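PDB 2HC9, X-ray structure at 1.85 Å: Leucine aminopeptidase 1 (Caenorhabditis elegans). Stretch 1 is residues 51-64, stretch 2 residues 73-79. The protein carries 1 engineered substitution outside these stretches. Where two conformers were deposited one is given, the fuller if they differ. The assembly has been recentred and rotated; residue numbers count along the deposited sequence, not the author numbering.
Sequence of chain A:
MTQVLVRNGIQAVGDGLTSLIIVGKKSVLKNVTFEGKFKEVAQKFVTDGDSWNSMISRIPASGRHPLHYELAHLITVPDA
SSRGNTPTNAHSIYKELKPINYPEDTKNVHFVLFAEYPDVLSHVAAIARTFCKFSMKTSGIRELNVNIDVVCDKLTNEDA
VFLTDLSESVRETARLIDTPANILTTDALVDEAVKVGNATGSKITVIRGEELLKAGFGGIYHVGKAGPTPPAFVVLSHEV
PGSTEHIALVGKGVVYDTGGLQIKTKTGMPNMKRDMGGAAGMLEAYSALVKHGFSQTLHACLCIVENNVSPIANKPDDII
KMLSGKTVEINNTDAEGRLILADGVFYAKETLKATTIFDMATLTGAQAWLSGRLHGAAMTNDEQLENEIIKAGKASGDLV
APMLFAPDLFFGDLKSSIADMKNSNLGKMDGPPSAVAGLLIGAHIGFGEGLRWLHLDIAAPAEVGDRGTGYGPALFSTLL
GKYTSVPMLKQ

Stretch 1 (51-64) SWNSMISRIPASGR
Stretch 2, residues 73-79: HLITVPD

Stretch 1 runs as a helix from Ser 51 to Arg 58, leaves helical angles at Ile 59 (phi/psi -70/148), crosses a short loop, and enters a strand at Gly 63. Stretch 2 is extended from His 73 to Val 77 and turns out of the strand at Pro 78. The helix and strand 73-77 point broadly the same way, their axes 44° apart and 11.5 Å at closest approach, a gap that side chains must fill. The loop then brings the chain back, so that Gly 63 and Arg 64 lie antiparallel to stretch 2.

The register is fixed by one hydrogen-bonded pair, Gly 63 with Thr 76: Gly 63 N donates to Thr 76 O at 3.0 Å, and Thr 76 N donates to Gly 63 O at 2.8 Å. Arg 64 and Ile 75 follow as a non-hydrogen-bonded pair, CA to CA 4.5 Å. This close spacing lets alpha hydrogens meet carbonyls, with Arg 64 CA 3.3 Å from Leu 74 O and Ile 75 CA 3.5 Å from Gly 63 O. Gly 63 sits at 140/-165, where a CB would jam against the carbonyl oxygen of Ser 62; the backbone itself calls for glycine.

The main bump is Leu 74 (chi1 t, chi2 p), directed toward the helix. Its hollow is lined by four apolar side chains. Ile 59 (p, t) comes closest, CD1 to Leu 74 CD2 at 3.5 Å; Ile 56 (m, m) brings CD1 to 3.8 Å from Leu 74 CD2, and Met 55 (t, t, p) brings CE to 4.0 Å from the same methyl. Trp 52 (chi1 t, chi2 -103°) starts sideways but reaches in, its CH2 lying 4.1 Å from Leu 74 CD1. Ile 59 CD1 also packs 3.6 Å from Thr 76 OG1. That hydroxyl (chi1 m) is 2.9 Å from the oxygen of water 2, which donates to Leu 74 O at 3.0 Å and so gives polar groups beside the apolar pocket a partner.

Arg 64 and Ile 75 share the other face of the sheet. Arg 64 (t, t, p, chi4 -117°) lays its aliphatic stem alongside stretch 2, CD lying 3.7 Å from CD2 of His 73 (chi1 m, chi2 88°).

At the loop end, Ser 62 (chi1 p) sets CB 3.6 Å from Pro 78 CD, while Ala 61 O lies 3.7 Å from Thr 76 CG2. Water 1 closes this end, donating to Ala 61 O at 2.7 Å and accepting from Asp 79 N at 3.0 Å.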

ATOM      1  N   SER A  51      26.972  54.193   1.886  1.00 38.35           N
ATOM      2  CA  SER A  51      26.095  53.220   1.245  1.00 38.04           C
ATOM      3  C   SER A  51      26.275  51.818   1.850  1.00 35.88           C
ATOM      4  O   SER A  51      25.283  51.136   2.120  1.00 30.17           O
ATOM      5  CB  SER A  51      26.315  53.205  -0.263  1.00 38.71           C
ATOM      6  OG  SER A  51      27.576  52.650  -0.573  1.00 49.55           O
ATOM      7  N   TRP A  52      27.527  51.407   2.082  1.00 30.81           N
ATOM      8  CA  TRP A  52      27.802  50.216   2.897  1.00 31.66           C
ATOM      9  C   TRP A  52      27.066  50.235   4.236  1.00 34.91           C
ATOM     10  O   TRP A  52      26.310  49.318   4.550  1.00 29.24           O
ATOM     11  CB  TRP A  52      29.304  49.993   3.107  1.00 26.31           C
ATOM     12  CG  TRP A  52      29.622  48.811   4.006  1.00 29.31           C
ATOM     13  CD1 TRP A  52      30.009  48.856   5.313  1.00 29.97           C
ATOM     14  CD2 TRP A  52      29.575  47.415   3.649  1.00 26.91           C
ATOM     15  NE1 TRP A  52      30.208  47.586   5.797  1.00 29.03           N
ATOM     16  CE2 TRP A  52      29.945  46.679   4.800  1.00 28.99           C
ATOM     17  CE3 TRP A  52      29.242  46.723   2.476  1.00 26.68           C
ATOM     18  CZ2 TRP A  52      30.003  45.272   4.817  1.00 27.62           C
ATOM     19  CZ3 TRP A  52      29.305  45.326   2.486  1.00 26.32           C
ATOM     20  CH2 TRP A  52      29.684  44.616   3.657  1.00 26.53           C
ATOM     21  N   ASN A  53      27.278  51.283   5.029  1.00 33.87           N
ATOM     22  CA  ASN A  53      26.663  51.347   6.351  1.00 32.31           C
ATOM     23  C   ASN A  53      25.145  51.389   6.298  1.00 32.18           C
ATOM     24  O   ASN A  53      24.470  50.746   7.104  1.00 33.75           O
ATOM     25  CB  ASN A  53      27.186  52.556   7.112  1.00 43.37           C
ATOM     26  CG  ASN A  53      28.658  52.443   7.415  1.00 50.70           C
ATOM     27  OD1 ASN A  53      29.125  51.407   7.898  1.00 50.55           O
ATOM     28  ND2 ASN A  53      29.407  53.498   7.116  1.00 53.52           N
ATOM     29  N   SER A  54      24.623  52.146   5.340  1.00 34.41           N
ATOM     30  CA  SER A  54      23.185  52.219   5.115  1.00 38.99           C
ATOM     31  C   SER A  54      22.608  50.816   4.865  1.00 37.45           C
ATOM     32  O   SER A  54      21.637  50.405   5.511  1.00 34.92           O
ATOM     33  CB  SER A  54      22.902  53.144   3.936  1.00 41.42           C
ATOM     34  OG  SER A  54      21.514  53.236   3.678  1.00 53.53           O
ATOM     35  N   MET A  55      23.230  50.071   3.949  1.00 33.77           N
ATOM     36  CA  MET A  55      22.796  48.697   3.652  1.00 28.27           C
ATOM     37  C   MET A  55      22.830  47.759   4.870  1.00 29.01           C
ATOM     38  O   MET A  55      21.837  47.091   5.172  1.00 24.37           O
ATOM     39  CB  MET A  55      23.616  48.118   2.500  1.00 24.30           C
ATOM     40  CG  MET A  55      23.224  46.679   2.158  1.00 23.02           C
ATOM     41  SD  MET A  55      24.163  46.050   0.770  1.00 25.35           S
ATOM     42  CE  MET A  55      25.813  46.090   1.487  1.00 21.54           C
ATOM     43  N   ILE A  56      23.963  47.725   5.579  1.00 26.34           N
ATOM     44  CA  ILE A  56      24.091  46.903   6.776  1.00 29.32           C
ATOM     45  C   ILE A  56      23.012  47.231   7.822  1.00 30.84           C
ATOM     46  O   ILE A  56      22.451  46.316   8.425  1.00 34.27           O
ATOM     47  CB  ILE A  56      25.539  46.959   7.375  1.00 30.24           C
ATOM     48  CG1 ILE A  56      26.568  46.509   6.318  1.00 30.43           C
ATOM     49  CG2 ILE A  56      25.653  46.093   8.635  1.00 29.86           C
ATOM     50  CD1 ILE A  56      26.440  45.032   5.859  1.00 28.32           C
ATOM     51  N   SER A  57      22.704  48.520   8.001  1.00 36.45           N
ATOM     52  CA  SER A  57      21.546  48.941   8.822  1.00 43.03           C
ATOM     53  C   SER A  57      20.215  48.312   8.392  1.00 42.14           C
ATOM     54  O   SER A  57      19.467  47.841   9.236  1.00 45.51           O
ATOM     55  CB  SER A  57      21.385  50.464   8.847  1.00 46.46           C
ATOM     56  OG  SER A  57      22.603  51.121   9.161  1.00 54.13           O
ATOM     57  N   ARG A  58      19.927  48.303   7.089  1.00 39.54           N
ATOM     58  CA  ARG A  58      18.620  47.842   6.588  1.00 32.82           C
ATOM     59  C   ARG A  58      18.457  46.329   6.602  1.00 36.48           C
ATOM     60  O   ARG A  58      17.360  45.837   6.842  1.00 40.63           O
ATOM     61  CB  ARG A  58      18.374  48.323   5.168  1.00 32.21           C
ATOM     62  CG  ARG A  58      18.330  49.815   5.003  1.00 38.09           C
ATOM     63  CD  ARG A  58      16.919  50.326   5.065  1.00 36.29           C
ATOM     64  NE  ARG A  58      15.944  49.561   4.281  1.00 35.53           N
ATOM     65  CZ  ARG A  58      14.633  49.660   4.481  1.00 33.19           C
ATOM     66  NH1 ARG A  58      14.184  50.468   5.439  1.00 30.58           N
ATOM     67  NH2 ARG A  58      13.773  48.965   3.752  1.00 27.75           N
ATOM     68  N   ILE A  59      19.515  45.580   6.294  1.00 33.32           N
ATOM     69  CA  ILE A  59      19.331  44.148   6.059  1.00 35.70           C
ATOM     70  C   ILE A  59      18.995  43.447   7.370  1.00 37.70           C
ATOM     71  O   ILE A  59      19.410  43.910   8.443  1.00 38.77           O
ATOM     72  CB  ILE A  59      20.532  43.473   5.342  1.00 36.66           C
ATOM     73  CG1 ILE A  59      21.792  43.546   6.198  1.00 36.33           C
ATOM     74  CG2 ILE A  59      20.730  44.050   3.926  1.00 35.31           C
ATOM     75  CD1 ILE A  59      23.035  43.327   5.412  1.00 40.39           C
ATOM     76  N   PRO A  60      18.187  42.379   7.299  1.00 38.78           N
ATOM     77  CA  PRO A  60      17.693  41.715   8.509  1.00 41.29           C
ATOM     78  C   PRO A  60      18.779  41.009   9.327  1.00 44.99           C
ATOM     79  O   PRO A  60      19.974  41.242   9.114  1.00 44.08           O
ATOM     80  CB  PRO A  60      16.686  40.698   7.955  1.00 45.01           C
ATOM     81  CG  PRO A  60      17.115  40.459   6.554  1.00 43.57           C
ATOM     82  CD  PRO A  60      17.634  41.764   6.075  1.00 41.41           C
ATOM     83  N   ALA A  61      18.361  40.155  10.258  1.00 42.51           N
ATOM     84  CA  ALA A  61      19.296  39.417  11.104  1.00 40.33           C
ATOM     85  C   ALA A  61      20.116  38.387  10.321  1.00 34.65           C
ATOM     86  O   ALA A  61      21.169  37.957  10.791  1.00 39.86           O
ATOM     87  CB  ALA A  61      18.551  38.744  12.261  1.00 39.00           C
ATOM     88  N   SER A  62      19.617  37.984   9.148  1.00 29.68           N
ATOM     89  CA  SER A  62      20.292  36.993   8.291  1.00 26.48           C
ATOM     90  C   SER A  62      19.659  36.923   6.887  1.00 36.57           C
ATOM     91  O   SER A  62      18.533  37.395   6.692  1.00 34.11           O
ATOM     92  CB  SER A  62      20.250  35.607   8.921  1.00 38.80           C
ATOM     93  OG  SER A  62      18.969  35.032   8.773  1.00 40.68           O
ATOM     94  N   GLY A  63      20.374  36.331   5.925  1.00 30.51           N
ATOM     95  CA  GLY A  63      19.909  36.235   4.533  1.00 27.83           C
ATOM     96  C   GLY A  63      20.985  36.443   3.470  1.00 29.83           C
ATOM     97  O   GLY A  63      22.191  36.382   3.756  1.00 24.79           O
ATOM     98  N   ARG A  64      20.539  36.669   2.239  1.00 23.97           N
ATOM     99  CA  ARG A  64      21.415  36.907   1.101  1.00 27.41           C
ATOM    100  C   ARG A  64      20.917  38.093   0.291  1.00 28.38           C
ATOM    101  O   ARG A  64      19.737  38.164  -0.068  1.00 26.11           O
ATOM    102  CB  ARG A  64      21.521  35.678   0.184  1.00 29.22           C
ATOM    103  CG  ARG A  64      22.271  35.985  -1.124  1.00 32.52           C
ATOM    104  CD  ARG A  64      22.205  34.866  -2.118  1.00 37.07           C
ATOM    105  NE  ARG A  64      20.921  34.778  -2.802  1.00 37.78           N
ATOM    106  CZ  ARG A  64      20.090  33.731  -2.727  1.00 46.45           C
ATOM    107  NH1 ARG A  64      20.378  32.656  -1.978  1.00 31.67           N
ATOM    108  NH2 ARG A  64      18.948  33.763  -3.403  1.00 50.41           N
ATOM    109  N   HIS A  73      27.234  39.188  -4.209  1.00 20.77           N
ATOM    110  CA  HIS A  73      26.274  38.902  -3.136  0.50 19.24           C
ATOM    111  C   HIS A  73      26.884  39.198  -1.771  1.00 20.94           C
ATOM    112  O   HIS A  73      28.083  38.990  -1.577  1.00 20.01           O
ATOM    113  CB  HIS A  73      25.897  37.414  -3.172  0.50 17.87           C
ATOM    114  CG  HIS A  73      25.163  37.008  -4.407  0.50 18.36           C
ATOM    115  ND1 HIS A  73      25.806  36.597  -5.556  0.50 15.88           N
ATOM    116  CD2 HIS A  73      23.839  36.949  -4.673  0.50 15.91           C
ATOM    117  CE1 HIS A  73      24.907  36.299  -6.474  0.50 16.51           C
ATOM    118  NE2 HIS A  73      23.705  36.507  -5.965  0.50 22.29           N
ATOM    119  N   LEU A  74      26.051  39.631  -0.828  1.00 18.64           N
ATOM    120  CA  LEU A  74      26.405  39.618   0.597  1.00 18.22           C
ATOM    121  C   LEU A  74      25.546  38.546   1.289  1.00 20.49           C
ATOM    122  O   LEU A  74      24.327  38.535   1.150  1.00 22.04           O
ATOM    123  CB  LEU A  74      26.098  40.983   1.226  1.00 19.20           C
ATOM    124  CG  LEU A  74      26.219  41.135   2.755  1.00 19.71           C
ATOM    125  CD1 LEU A  74      27.667  41.050   3.204  1.00 16.72           C
ATOM    126  CD2 LEU A  74      25.645  42.455   3.218  1.00 24.84           C
ATOM    127  N   ILE A  75      26.200  37.673   2.040  1.00 19.50           N
ATOM    128  CA  ILE A  75      25.519  36.668   2.852  1.00 20.53           C
ATOM    129  C   ILE A  75      25.674  37.042   4.332  1.00 19.41           C
ATOM    130  O   ILE A  75      26.786  37.093   4.863  1.00 19.50           O
ATOM    131  CB  ILE A  75      26.071  35.240   2.574  1.00 21.44           C
ATOM    132  CG1 ILE A  75      25.690  34.804   1.150  1.00 21.50           C
ATOM    133  CG2 ILE A  75      25.539  34.226   3.629  1.00 20.25           C
ATOM    134  CD1 ILE A  75      26.311  33.425   0.752  1.00 21.93           C
ATOM    135  N   THR A  76      24.543  37.327   4.972  1.00 18.20           N
ATOM    136  CA  THR A  76      24.519  37.594   6.394  0.70 20.72           C
ATOM    137  C   THR A  76      24.159  36.322   7.168  1.00 22.65           C
ATOM    138  O   THR A  76      23.117  35.701   6.924  1.00 24.32           O
ATOM    139  CB  THR A  76      23.543  38.752   6.725  0.70 20.76           C
ATOM    140  OG1 THR A  76      23.924  39.920   5.977  0.70 21.66           O
ATOM    141  CG2 THR A  76      23.564  39.073   8.217  0.70 20.22           C
ATOM    142  N   VAL A  77      25.027  35.957   8.099  1.00 17.99           N
ATOM    143  CA  VAL A  77      24.871  34.767   8.930  1.00 19.62           C
ATOM    144  C   VAL A  77      24.268  35.225  10.263  1.00 20.97           C
ATOM    145  O   VAL A  77      24.699  36.233  10.816  1.00 22.12           O
ATOM    146  CB  VAL A  77      26.281  34.129   9.194  1.00 19.25           C
ATOM    147  CG1 VAL A  77      26.185  32.847  10.065  1.00 18.40           C
ATOM    148  CG2 VAL A  77      26.956  33.804   7.861  1.00 17.94           C
ATOM    149  N   PRO A  78      23.279  34.481  10.797  1.00 25.60           N
ATOM    150  CA  PRO A  78      22.740  34.898  12.100  1.00 22.13           C
ATOM    151  C   PRO A  78      23.749  34.780  13.237  1.00 19.04           C
ATOM    152  O   PRO A  78      24.640  33.914  13.216  1.00 21.11           O
ATOM    153  CB  PRO A  78      21.534  33.979  12.322  1.00 21.49           C
ATOM    154  CG  PRO A  78      21.631  32.893  11.326  1.00 23.00           C
ATOM    155  CD  PRO A  78      22.622  33.274  10.255  1.00 20.82           C
ATOM    156  N   ASP A  79      23.608  35.668  14.218  1.00 20.74           N
ATOM    157  CA  ASP A  79      24.422  35.629  15.416  1.00 21.49           C
ATOM    158  C   ASP A  79      23.898  34.647  16.469  1.00 20.73           C
ATOM    159  O   ASP A  79      24.679  33.944  17.109  1.00 27.35           O
ATOM    160  CB  ASP A  79      24.521  37.028  16.007  1.00 24.73           C
ATOM    161  CG  ASP A  79      25.561  37.869  15.296  1.00 22.17           C
ATOM    162  OD1 ASP A  79      26.764  37.580  15.434  1.00 28.08           O
ATOM    163  OD2 ASP A  79      25.161  38.807  14.601  1.00 25.82           O
TER
HETATM  164  O   HOH W   1      21.808  37.977  13.443  1.00 30.38           O
HETATM  165  O   HOH W   2      22.597  39.696   3.352  1.00 29.34           O